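Local coordinates for glucose import ATP-binding protein GlcV (Sulfolobus solfataricus, PDB 1OXT) that binds and hydrolyses ATP to drive glucose import as the energy-coupling subunit of the GlcSTUV ABC transporter, at residues Gly31-Ile36 with Val192-Val197; Ile84-Gln89 with Leu161-Glu166; Ile258-Phe263 with Thr316-Glu321; Gly299-Ile304 with His330-Gly335. One frame throughout, in Å; residues are numbered along the deposited sequence.

In the fold
Contacts 1 and 2 lie side by side in the mixed sheet of the ABC-ATPase domain, their centres about 10 Å apart. Strands 193-198 and 161-165 are neighbours there, joined by probable backbone hydrogen bonds such as Leu164 N to Leu195 O. Contact 1 borders the inferred ATP site, the side chain of Ile36 being about 4 Å from that of Lys44; contact 2 supplies Gln89 and Glu166 to it, and the side chain of Asp165 is about 3 Å from that of Thr45. Contacts 3 and 4 belong to the C-terminal beta region, with centres about 15 Å apart, and meet where Thr316 pairs with Lys300. Between the two groups the centres are 43 to 47 Å apart, so the second pair lies far from the nucleotide site.

Contact 1: Gly31-Ile36 with Val192-Val197; sequences GERFGI and VTLLVV
Phe34 and Leu195 lie side by side on one face of a parallel strand pair. With chi1 at -168°, the phenyl group of Phe34 swings anti to its own backbone N, and Leu195 CD1 meets the ring at its edge, close to the ring plane, 3.9 Å from CD2. The same methyl reaches Ile36 CG1 at 4.0 Å, bridging two residues of the facing strand. Ile36 and Val197 point the same way: Val197 CG1, turned beside its backbone N (chi1 -59°), presses against Ile36 CB at 3.5 Å. Phe47 and Ile51 of helix 44-52 pack on Leu195, Phe47 also on Ile36, while Ile26 and Ile28 of strand 18-28 pack on Phe34. On the reverse face, Leu194 CB meets only the base of Arg33, at CG, because the arginine chain bends away at chi3 to a salt bridge with Asp209. Val196 CG1 rests 3.7 Å from Gly35 CA. Four regular backbone bonds hold the register, from Leu194 N to Glu32 O through Ile36 N to Val196 O. At the start of the pair, Thr193 OG1 accepts Gly31 N at 2.9 Å and is also bonded to Val2 O. These are the two middle strands of the mixed, largely parallel sheet of a P-loop NTPase core, in which strand 33-37 leads into the Walker A loop.

Contact 2: Ile84-Gln89 with Leu161-Glu166; sequences IGMVFQ and LLLLDE
Val87 and Leu164 pack tightly side by side: Leu164 CG lies anti to the carbonyl carbon (chi1 -58°) and CD2 sits 3.3 Å from Val87 CB, closer than usual for carbons. On the opposite face Ile84 fits between two leucines. Its CG2, anti to the backbone N, touches Leu163 CD2 at 3.6 Å where the chains pass at a slant, while CG1 lies alongside Leu161 CD2 at 3.9 Å. Backbone hydrogen bonds of the parallel pair join the strands; the one from Val87 N to Leu163 O, 2.9 Å long, is almost straight (176°) and aligned with the carbonyl. The bond from Asp165 N to Val87 O is longer at 3.2 Å, its donor tilted from the carbonyl plane. Leu161-Leu164, followed by Asp165 and then Glu166 just past the strand, has the form of a Walker B motif, and Gln89 stands at the Q-loop position; Gln89 and Glu166 are both inferred to bind ATP. Phe88 lies across Asp165, modelled too close for its exact placement to be relied on. Farther out, Asp165 OD1 is hydrogen-bonded to Thr45 OG1, tying this strand end to the P-loop, and Glu166 OE1 takes His199 N. Leu151 and Ala154 of helix 143-155 cover Val87, while Met48 and Ala52 of helix 44-52 pack on Leu163.

Contact 3: Ile258-Phe263 with Thr316-Glu321; sequences IGSLRF and TPLDSE
The puckered ring of Pro317 meets the turn of Ile258-Leu261 along its CB-CG side. Pro317 CB is 3.3 Å from Ile258 O and 3.6 Å from Ser260 OG, while CG takes Leu261 CD2 at 3.6 Å, the two side chains crossing at about a right angle. Ile258 CG2 passes obliquely and more distantly. Past the ring, Ser260 is gripped by Leu318 in both directions: Leu318 N donates to Ser260 OG at 2.7 Å, and Ser260 N donates to Leu318 O at 3.1 Å, bent at 142° and tilted from the carbonyl plane. With chi1 at 63°, OG stands between the backbone N and the carbonyl carbon of Ser260, turned to Leu318 N; it is also bonded to Lys298 O. Gly259, at positive phi in this type II' hairpin turn, brings CA to 3.4 Å from Leu318 O. The chemistry is thus mixed: an apolar patch around the proline, beside a serine whose hydroxyl takes one backbone N-H and is bonded to the carbonyl O of Lys298, joining the hairpin tip to the chain at Leu318 and to strand 293-307.

Contact 4: Gly299-Ile304 with His330-Gly335; sequences GKVKVI and HPIHSG
Apolar contacts centre on Val301 and Ile304, which both face the loop of His330-Gly335. Val301 CG2, beside its own backbone N, meets Ile332 CG2 at 3.7 Å with the two side chains at about a right angle. Ile304 extends fully, CG1 anti to the backbone N (chi1 -171°), so that CD1 arrives alongside Pro331 and touches its CB at 3.7 Å. The same methyl lies 3.7 Å from Ile332 O. Packing against a polar atom adds to this: Val301 CB lies 3.2 Å from His333 O, with both methyls of the valine close to the same carbonyl. Hydrogen bonding supplies the third kind. Gly335 N donates to Val301 O at 3.0 Å, nearly straight at the hydrogen (173°) but tilted from the carbonyl plane; Gly335 adopts a positive phi where the loop turns into strand 337-343. Ser334 OG gives a weak bond to Lys302 O at 3.3 Å. The loop joins strand 324-328 to strand 337-343, and its end runs into the pairing of Val301 with Glu336. On its other flank strand 293-307 pairs with strand 310-317, with a classic beta bulge where Lys302 and Val303 both face Thr314, and Phe311 of that strand touches Ile304 and Pro331.

Contact 1: Gly31-Ile36 with Val192-Val197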
loop_
_atom_site.group_PDB
_atom_site.type_symbol
_atom_site.label_atom_id
_atom_site.label_comp_id
_atom_site.label_asym_id
_atom_site.label_seq_id
_atom_site.Cartn_x
_atom_site.Cartn_y
_atom_site.Cartn_z
ATOM N N GLY A 31 1.833 17.279 6.236
ATOM C CA GLY A 31 2.903 16.434 6.745
ATOM C C GLY A 31 2.535 14.976 6.970
ATOM O O GLY A 31 3.338 14.202 7.473
ATOM N N GLU A 32 1.319 14.593 6.603
ATOM C CA GLU A 32 0.889 13.217 6.787
ATOM C C GLU A 32 1.504 12.316 5.710
ATOM O O GLU A 32 1.728 12.748 4.574
ATOM C CB GLU A 32 -0.646 13.128 6.748
ATOM C CG GLU A 32 -1.214 11.755 7.103
ATOM C CD GLU A 32 -2.740 11.711 7.132
ATOM O OE1 GLU A 32 -3.289 10.847 7.840
ATOM O OE2 GLU A 32 -3.403 12.526 6.456
ATOM N N ARG A 33 1.815 11.076 6.075
ATOM C CA ARG A 33 2.283 10.098 5.092
ATOM C C ARG A 33 1.061 9.259 4.745
ATOM O O ARG A 33 0.613 8.430 5.529
ATOM C CB ARG A 33 3.386 9.211 5.661
ATOM C CG ARG A 33 4.773 9.841 5.625
ATOM C CD ARG A 33 5.789 9.114 6.480
ATOM N NE ARG A 33 5.251 8.877 7.815
ATOM C CZ ARG A 33 5.986 8.810 8.914
ATOM N NH1 ARG A 33 7.300 8.963 8.844
ATOM N NH2 ARG A 33 5.407 8.592 10.088
ATOM N N PHE A 34 0.519 9.478 3.563
ATOM C CA PHE A 34 -0.716 8.816 3.190
ATOM C C PHE A 34 -0.484 7.832 2.058
ATOM O O PHE A 34 0.171 8.154 1.088
ATOM C CB PHE A 34 -1.732 9.872 2.774
ATOM C CG PHE A 34 -3.123 9.349 2.637
ATOM C CD1 PHE A 34 -3.988 9.375 3.708
ATOM C CD2 PHE A 34 -3.554 8.815 1.437
ATOM C CE1 PHE A 34 -5.279 8.888 3.579
ATOM C CE2 PHE A 34 -4.831 8.328 1.295
ATOM C CZ PHE A 34 -5.700 8.359 2.368
ATOM N N GLY A 35 -1.041 6.633 2.177
ATOM C CA GLY A 35 -0.856 5.632 1.145
ATOM C C GLY A 35 -2.157 5.210 0.485
ATOM O O GLY A 35 -3.226 5.276 1.086
ATOM N N ILE A 36 -2.065 4.797 -0.772
ATOM C CA ILE A 36 -3.223 4.257 -1.470
ATOM C C ILE A 36 -2.857 2.852 -1.897
ATOM O O ILE A 36 -1.863 2.636 -2.578
ATOM C CB ILE A 36 -3.616 5.088 -2.696
ATOM C CG1 ILE A 36 -4.165 6.445 -2.267
ATOM C CG2 ILE A 36 -4.686 4.352 -3.499
ATOM C CD1 ILE A 36 -5.563 6.384 -1.764
ATOM N N VAL A 192 7.474 17.026 4.710
ATOM C CA VAL A 192 6.582 17.131 3.560
ATOM C C VAL A 192 5.395 16.200 3.655
ATOM O O VAL A 192 5.466 15.127 4.243
ATOM C CB VAL A 192 7.291 16.838 2.202
ATOM C CG1 VAL A 192 8.385 17.829 1.940
ATOM C CG2 VAL A 192 7.830 15.411 2.149
ATOM N N THR A 193 4.276 16.638 3.105
ATOM C CA THR A 193 3.187 15.732 2.970
ATOM C C THR A 193 3.625 14.719 1.966
ATOM O O THR A 193 4.379 15.001 1.045
ATOM C CB THR A 193 1.979 16.500 2.437
ATOM O OG1 THR A 193 1.646 17.544 3.354
ATOM C CG2 THR A 193 0.778 15.559 2.305
ATOM N N LEU A 194 3.176 13.486 2.120
ATOM C CA LEU A 194 3.615 12.441 1.218
ATOM C C LEU A 194 2.471 11.522 0.790
ATOM O O LEU A 194 1.653 11.094 1.602
ATOM C CB LEU A 194 4.735 11.645 1.870
ATOM C CG LEU A 194 5.213 10.395 1.133
ATOM C CD1 LEU A 194 6.601 10.021 1.595
ATOM C CD2 LEU A 194 4.229 9.244 1.358
ATOM N N LEU A 195 2.411 11.238 -0.502
ATOM C CA LEU A 195 1.401 10.334 -1.026
ATOM C C LEU A 195 2.116 9.233 -1.795
ATOM O O LEU A 195 2.917 9.503 -2.680
ATOM C CB LEU A 195 0.420 11.074 -1.941
ATOM C CG LEU A 195 -0.544 10.188 -2.740
ATOM C CD1 LEU A 195 -1.465 9.408 -1.802
ATOM C CD2 LEU A 195 -1.374 11.020 -3.725
ATOM N N VAL A 196 1.841 7.988 -1.432
ATOM C CA VAL A 196 2.431 6.860 -2.117
ATOM C C VAL A 196 1.299 5.934 -2.542
ATOM O O VAL A 196 0.399 5.646 -1.761
ATOM C CB VAL A 196 3.434 6.115 -1.202
ATOM C CG1 VAL A 196 2.728 5.565 0.051
ATOM C CG2 VAL A 196 4.145 5.012 -1.965
ATOM N N VAL A 197 1.307 5.509 -3.799
ATOM C CA VAL A 197 0.294 4.558 -4.253
ATOM C C VAL A 197 1.025 3.282 -4.617
ATOM O O VAL A 197 2.153 3.339 -5.091
ATOM C CB VAL A 197 -0.570 5.085 -5.428
ATOM C CG1 VAL A 197 -1.291 6.375 -5.026
ATOM C CG2 VAL A 197 0.260 5.309 -6.679
#

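Contact 2: Ile84-Gln89 with Leu161-Glu166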
loop_
_atom_site.group_PDB
_atom_site.type_symbol
_atom_site.label_atom_id
_atom_site.label_comp_id
_atom_site.label_asym_id
_atom_site.label_seq_id
_atom_site.Cartn_x
_atom_site.Cartn_y
_atom_site.Cartn_z
ATOM N N ILE A 84 5.361 20.347 -5.871
ATOM C CA ILE A 84 5.341 18.905 -5.762
ATOM C C ILE A 84 6.663 18.332 -6.228
ATOM O O ILE A 84 7.300 18.855 -7.134
ATOM C CB ILE A 84 4.231 18.338 -6.658
ATOM C CG1 ILE A 84 2.861 18.789 -6.164
ATOM C CG2 ILE A 84 4.329 16.813 -6.733
ATOM C CD1 ILE A 84 1.708 18.345 -7.066
ATOM N N GLY A 85 7.068 17.247 -5.593
ATOM C CA GLY A 85 8.207 16.516 -6.030
ATOM C C GLY A 85 7.696 15.170 -6.425
ATOM O O GLY A 85 6.879 14.563 -5.745
ATOM N N MET A 86 8.115 14.690 -7.586
ATOM C CA MET A 86 7.588 13.442 -8.119
ATOM C C MET A 86 8.641 12.359 -8.338
ATOM O O MET A 86 9.665 12.585 -8.958
ATOM C CB MET A 86 6.870 13.703 -9.448
ATOM C CG MET A 86 5.497 14.350 -9.318
ATOM S SD MET A 86 4.718 14.600 -10.933
ATOM C CE MET A 86 5.766 15.839 -11.631
ATOM N N VAL A 87 8.370 11.170 -7.820
ATOM C CA VAL A 87 9.217 10.016 -8.099
ATOM C C VAL A 87 8.285 8.936 -8.621
ATOM O O VAL A 87 7.583 8.302 -7.849
ATOM C CB VAL A 87 9.896 9.492 -6.835
ATOM C CG1 VAL A 87 10.715 8.245 -7.156
ATOM C CG2 VAL A 87 10.774 10.567 -6.219
ATOM N N PHE A 88 8.247 8.715 -9.924
ATOM C CA PHE A 88 7.278 7.737 -10.409
ATOM C C PHE A 88 7.742 6.277 -10.524
ATOM O O PHE A 88 8.610 5.837 -9.769
ATOM C CB PHE A 88 6.473 8.251 -11.617
ATOM C CG PHE A 88 5.387 9.235 -11.236
ATOM C CD1 PHE A 88 4.969 10.218 -12.119
ATOM C CD2 PHE A 88 4.801 9.186 -9.977
ATOM C CE1 PHE A 88 3.985 11.126 -11.760
ATOM C CE2 PHE A 88 3.816 10.090 -9.612
ATOM C CZ PHE A 88 3.407 11.062 -10.505
ATOM N N GLN A 89 7.172 5.534 -11.465
ATOM C CA GLN A 89 7.419 4.096 -11.552
ATOM C C GLN A 89 8.886 3.733 -11.697
ATOM O O GLN A 89 9.346 2.725 -11.160
ATOM C CB GLN A 89 6.613 3.489 -12.696
ATOM C CG GLN A 89 6.519 1.973 -12.664
ATOM C CD GLN A 89 5.541 1.445 -13.692
ATOM O OE1 GLN A 89 4.375 1.204 -13.377
ATOM N NE2 GLN A 89 6.007 1.279 -14.925
ATOM N N LEU A 161 5.012 18.701 -1.056
ATOM C CA LEU A 161 4.316 17.423 -1.277
ATOM C C LEU A 161 5.190 16.484 -2.096
ATOM O O LEU A 161 5.635 16.838 -3.191
ATOM C CB LEU A 161 2.980 17.627 -2.006
ATOM C CG LEU A 161 2.208 16.367 -2.454
ATOM C CD1 LEU A 161 1.712 15.524 -1.252
ATOM C CD2 LEU A 161 1.027 16.699 -3.389
ATOM N N LEU A 162 5.449 15.293 -1.564
ATOM C CA LEU A 162 6.229 14.314 -2.305
ATOM C C LEU A 162 5.288 13.210 -2.783
ATOM O O LEU A 162 4.553 12.613 -2.000
ATOM C CB LEU A 162 7.380 13.766 -1.458
ATOM C CG LEU A 162 8.303 12.713 -2.068
ATOM C CD1 LEU A 162 9.166 13.307 -3.189
ATOM C CD2 LEU A 162 9.190 12.129 -0.969
ATOM N N LEU A 163 5.311 12.960 -4.085
ATOM C CA LEU A 163 4.399 12.007 -4.713
ATOM C C LEU A 163 5.164 10.784 -5.200
ATOM O O LEU A 163 6.103 10.906 -5.991
ATOM C CB LEU A 163 3.695 12.683 -5.897
ATOM C CG LEU A 163 2.249 13.173 -5.742
ATOM C CD1 LEU A 163 1.927 13.700 -4.358
ATOM C CD2 LEU A 163 1.889 14.203 -6.816
ATOM N N LEU A 164 4.757 9.604 -4.738
ATOM C CA LEU A 164 5.450 8.375 -5.123
ATOM C C LEU A 164 4.498 7.392 -5.785
ATOM O O LEU A 164 3.549 6.956 -5.180
ATOM C CB LEU A 164 6.105 7.714 -3.900
ATOM C CG LEU A 164 7.120 8.570 -3.133
ATOM C CD1 LEU A 164 7.717 7.814 -1.955
ATOM C CD2 LEU A 164 8.221 9.011 -4.069
ATOM N N ASP A 165 4.757 7.041 -7.036
ATOM C CA ASP A 165 3.881 6.095 -7.707
ATOM C C ASP A 165 4.593 4.754 -7.902
ATOM O O ASP A 165 5.449 4.627 -8.762
ATOM C CB ASP A 165 3.380 6.650 -9.048
ATOM C CG ASP A 165 2.324 5.749 -9.676
ATOM O OD1 ASP A 165 1.476 6.231 -10.448
ATOM O OD2 ASP A 165 2.265 4.528 -9.431
ATOM N N GLU A 166 4.234 3.765 -7.087
ATOM C CA GLU A 166 4.848 2.441 -7.159
ATOM C C GLU A 166 6.345 2.541 -7.358
ATOM O O GLU A 166 6.900 1.931 -8.268
ATOM C CB GLU A 166 4.230 1.604 -8.281
ATOM C CG GLU A 166 2.715 1.613 -8.275
ATOM C CD GLU A 166 2.119 0.222 -8.387
ATOM O OE1 GLU A 166 2.411 -0.631 -7.516
ATOM O OE2 GLU A 166 1.351 -0.011 -9.341
#

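Contact 3: Ile258-Phe263 with Thr316-Glu321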
loop_
_atom_site.group_PDB
_atom_site.type_symbol
_atom_site.label_atom_id
_atom_site.label_comp_id
_atom_site.label_asym_id
_atom_site.label_seq_id
_atom_site.Cartn_x
_atom_site.Cartn_y
_atom_site.Cartn_z
ATOM N N ILE A 258 -18.698 -24.875 9.972
ATOM C CA ILE A 258 -18.063 -25.329 8.749
ATOM C C ILE A 258 -17.553 -26.733 9.013
ATOM O O ILE A 258 -16.469 -26.917 9.563
ATOM C CB ILE A 258 -16.896 -24.392 8.377
ATOM C CG1 ILE A 258 -17.371 -22.938 8.360
ATOM C CG2 ILE A 258 -16.291 -24.802 7.044
ATOM C CD1 ILE A 258 -16.306 -21.929 7.959
ATOM N N GLY A 259 -18.341 -27.731 8.643
ATOM C CA GLY A 259 -17.969 -29.095 8.946
ATOM C C GLY A 259 -17.791 -29.223 10.449
ATOM O O GLY A 259 -18.630 -28.760 11.223
ATOM N N SER A 260 -16.685 -29.830 10.863
ATOM C CA SER A 260 -16.401 -30.039 12.278
ATOM C C SER A 260 -15.942 -28.766 12.999
ATOM O O SER A 260 -15.718 -28.786 14.210
ATOM C CB SER A 260 -15.313 -31.097 12.419
ATOM O OG SER A 260 -14.111 -30.624 11.824
ATOM N N LEU A 261 -15.798 -27.666 12.266
ATOM C CA LEU A 261 -15.314 -26.414 12.858
ATOM C C LEU A 261 -16.445 -25.439 13.190
ATOM O O LEU A 261 -17.381 -25.274 12.411
ATOM C CB LEU A 261 -14.302 -25.731 11.932
ATOM C CG LEU A 261 -12.799 -25.912 12.146
ATOM C CD1 LEU A 261 -12.427 -27.337 12.494
ATOM C CD2 LEU A 261 -12.038 -25.431 10.915
ATOM N N ARG A 262 -16.339 -24.786 14.343
ATOM C CA ARG A 262 -17.337 -23.821 14.772
ATOM C C ARG A 262 -16.699 -22.521 15.225
ATOM O O ARG A 262 -15.923 -22.504 16.183
ATOM N N PHE A 263 -17.019 -21.431 14.536
ATOM C CA PHE A 263 -16.434 -20.129 14.850
ATOM C C PHE A 263 -17.423 -19.266 15.621
ATOM O O PHE A 263 -18.512 -18.954 15.136
ATOM C CB PHE A 263 -15.973 -19.427 13.574
ATOM C CG PHE A 263 -14.957 -20.209 12.798
ATOM C CD1 PHE A 263 -15.352 -21.156 11.868
ATOM C CD2 PHE A 263 -13.602 -20.012 13.014
ATOM C CE1 PHE A 263 -14.415 -21.884 11.157
ATOM C CE2 PHE A 263 -12.667 -20.739 12.317
ATOM C CZ PHE A 263 -13.074 -21.677 11.384
ATOM N N THR A 316 -8.356 -29.283 6.490
ATOM C CA THR A 316 -9.742 -29.058 6.266
ATOM C C THR A 316 -10.434 -29.533 7.501
ATOM O O THR A 316 -9.888 -30.277 8.305
ATOM C CB THR A 316 -10.176 -29.901 5.066
ATOM O OG1 THR A 316 -10.050 -31.284 5.399
ATOM C CG2 THR A 316 -9.280 -29.600 3.860
ATOM N N PRO A 317 -11.638 -29.039 7.767
ATOM C CA PRO A 317 -12.437 -29.537 8.891
ATOM C C PRO A 317 -12.916 -30.925 8.535
ATOM O O PRO A 317 -12.900 -31.264 7.351
ATOM C CB PRO A 317 -13.635 -28.584 8.923
ATOM C CG PRO A 317 -13.214 -27.385 8.092
ATOM C CD PRO A 317 -12.297 -27.934 7.050
ATOM N N LEU A 318 -13.309 -31.726 9.518
ATOM C CA LEU A 318 -13.868 -33.025 9.199
ATOM C C LEU A 318 -15.123 -32.758 8.389
ATOM O O LEU A 318 -15.756 -31.710 8.552
ATOM C CB LEU A 318 -14.201 -33.824 10.460
ATOM C CG LEU A 318 -13.028 -34.153 11.386
ATOM C CD1 LEU A 318 -13.392 -35.305 12.325
ATOM C CD2 LEU A 318 -11.784 -34.488 10.576
ATOM N N ASP A 319 -15.471 -33.709 7.525
ATOM C CA ASP A 319 -16.608 -33.605 6.610
ATOM C C ASP A 319 -16.811 -32.193 6.050
ATOM O O ASP A 319 -17.856 -31.565 6.231
ATOM C CB ASP A 319 -17.896 -34.210 7.200
ATOM C CG ASP A 319 -18.607 -33.283 8.167
ATOM O OD1 ASP A 319 -18.081 -33.059 9.278
ATOM O OD2 ASP A 319 -19.716 -32.761 7.910
ATOM N N SER A 320 -15.777 -31.712 5.369
ATOM C CA SER A 320 -15.802 -30.419 4.704
ATOM C C SER A 320 -14.616 -30.345 3.758
ATOM O O SER A 320 -13.613 -31.025 3.957
ATOM C CB SER A 320 -15.743 -29.278 5.721
ATOM O OG SER A 320 -15.648 -28.023 5.064
ATOM N N GLU A 321 -14.729 -29.520 2.724
ATOM C CA GLU A 321 -13.648 -29.370 1.762
ATOM C C GLU A 321 -12.972 -28.010 1.891
ATOM O O GLU A 321 -12.010 -27.720 1.180
ATOM C CB GLU A 321 -14.167 -29.579 0.343
#

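Contact 4: Gly299-Ile304 with His330-Gly335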
loop_
_atom_site.group_PDB
_atom_site.type_symbol
_atom_site.label_atom_id
_atom_site.label_comp_id
_atom_site.label_asym_id
_atom_site.label_seq_id
_atom_site.Cartn_x
_atom_site.Cartn_y
_atom_site.Cartn_z
ATOM N N GLY A 299 -9.700 -31.087 12.916
ATOM C CA GLY A 299 -9.393 -30.963 11.507
ATOM C C GLY A 299 -8.510 -32.113 11.079
ATOM O O GLY A 299 -8.142 -32.958 11.891
ATOM N N LYS A 300 -8.163 -32.143 9.801
ATOM C CA LYS A 300 -7.289 -33.177 9.274
ATOM C C LYS A 300 -6.381 -32.550 8.238
ATOM O O LYS A 300 -6.849 -31.850 7.339
ATOM C CB LYS A 300 -8.110 -34.307 8.647
ATOM N N VAL A 301 -5.080 -32.781 8.373
ATOM C CA VAL A 301 -4.117 -32.235 7.431
ATOM C C VAL A 301 -4.399 -32.768 6.032
ATOM O O VAL A 301 -4.503 -33.980 5.827
ATOM C CB VAL A 301 -2.665 -32.571 7.832
ATOM C CG1 VAL A 301 -1.700 -32.109 6.752
ATOM C CG2 VAL A 301 -2.318 -31.920 9.173
ATOM N N LYS A 302 -4.539 -31.855 5.078
ATOM C CA LYS A 302 -4.784 -32.223 3.686
ATOM C C LYS A 302 -3.459 -32.346 2.942
ATOM O O LYS A 302 -3.240 -33.298 2.212
ATOM C CB LYS A 302 -5.688 -31.193 2.997
ATOM C CG LYS A 302 -5.877 -31.417 1.486
ATOM C CD LYS A 302 -6.926 -30.460 0.915
ATOM C CE LYS A 302 -7.144 -30.656 -0.581
ATOM N NZ LYS A 302 -6.022 -30.112 -1.397
ATOM N N VAL A 303 -2.571 -31.380 3.143
ATOM C CA VAL A 303 -1.277 -31.389 2.469
ATOM C C VAL A 303 -0.325 -30.425 3.164
ATOM O O VAL A 303 -0.759 -29.495 3.843
ATOM C CB VAL A 303 -1.484 -30.965 1.024
ATOM C CG1 VAL A 303 -1.725 -29.461 0.952
ATOM C CG2 VAL A 303 -0.243 -31.307 0.206
ATOM N N ILE A 304 0.974 -30.641 2.981
ATOM C CA ILE A 304 1.983 -29.792 3.608
ATOM C C ILE A 304 3.008 -29.311 2.587
ATOM O O ILE A 304 3.442 -30.068 1.730
ATOM C CB ILE A 304 2.695 -30.570 4.727
ATOM C CG1 ILE A 304 3.598 -29.650 5.549
ATOM C CG2 ILE A 304 3.504 -31.708 4.141
ATOM C CD1 ILE A 304 4.338 -30.378 6.671
ATOM N N HIS A 330 7.105 -26.669 12.826
ATOM C CA HIS A 330 6.757 -28.036 13.173
ATOM C C HIS A 330 5.802 -28.628 12.140
ATOM O O HIS A 330 4.664 -28.186 12.015
ATOM C CB HIS A 330 6.110 -28.091 14.556
ATOM C CG HIS A 330 5.724 -29.473 14.981
ATOM N ND1 HIS A 330 6.654 -30.437 15.308
ATOM C CD2 HIS A 330 4.510 -30.057 15.124
ATOM C CE1 HIS A 330 6.029 -31.553 15.639
ATOM N NE2 HIS A 330 4.728 -31.350 15.534
ATOM N N PRO A 331 6.267 -29.640 11.418
ATOM C CA PRO A 331 5.464 -30.307 10.388
ATOM C C PRO A 331 4.466 -31.323 10.941
ATOM O O PRO A 331 4.779 -32.074 11.857
ATOM C CB PRO A 331 6.523 -31.054 9.572
ATOM C CG PRO A 331 7.551 -31.406 10.584
ATOM C CD PRO A 331 7.614 -30.225 11.531
ATOM N N ILE A 332 3.261 -31.322 10.389
ATOM C CA ILE A 332 2.265 -32.331 10.719
ATOM C C ILE A 332 1.848 -32.885 9.373
ATOM O O ILE A 332 1.567 -32.122 8.446
ATOM C CB ILE A 332 1.086 -31.728 11.462
ATOM C CG1 ILE A 332 1.583 -30.978 12.699
ATOM C CG2 ILE A 332 0.108 -32.825 11.860
ATOM C CD1 ILE A 332 0.477 -30.519 13.616
ATOM N N HIS A 333 1.804 -34.204 9.253
ATOM C CA HIS A 333 1.629 -34.806 7.936
ATOM C C HIS A 333 0.212 -35.096 7.450
ATOM O O HIS A 333 -0.747 -35.083 8.223
ATOM C CB HIS A 333 2.526 -36.033 7.823
ATOM C CG HIS A 333 3.948 -35.745 8.186
ATOM N ND1 HIS A 333 4.789 -35.018 7.371
ATOM C CD2 HIS A 333 4.664 -36.041 9.296
ATOM C CE1 HIS A 333 5.970 -34.902 7.951
ATOM N NE2 HIS A 333 5.920 -35.511 9.122
ATOM N N SER A 334 0.100 -35.348 6.148
ATOM C CA SER A 334 -1.180 -35.615 5.509
ATOM C C SER A 334 -1.917 -36.764 6.180
ATOM O O SER A 334 -1.322 -37.778 6.511
ATOM C CB SER A 334 -0.969 -35.935 4.030
ATOM O OG SER A 334 -2.202 -36.202 3.391
ATOM N N GLY A 335 -3.219 -36.596 6.386
ATOM C CA GLY A 335 -4.028 -37.638 6.992
ATOM C C GLY A 335 -4.132 -37.539 8.502
ATOM O O GLY A 335 -5.050 -38.091 9.102
#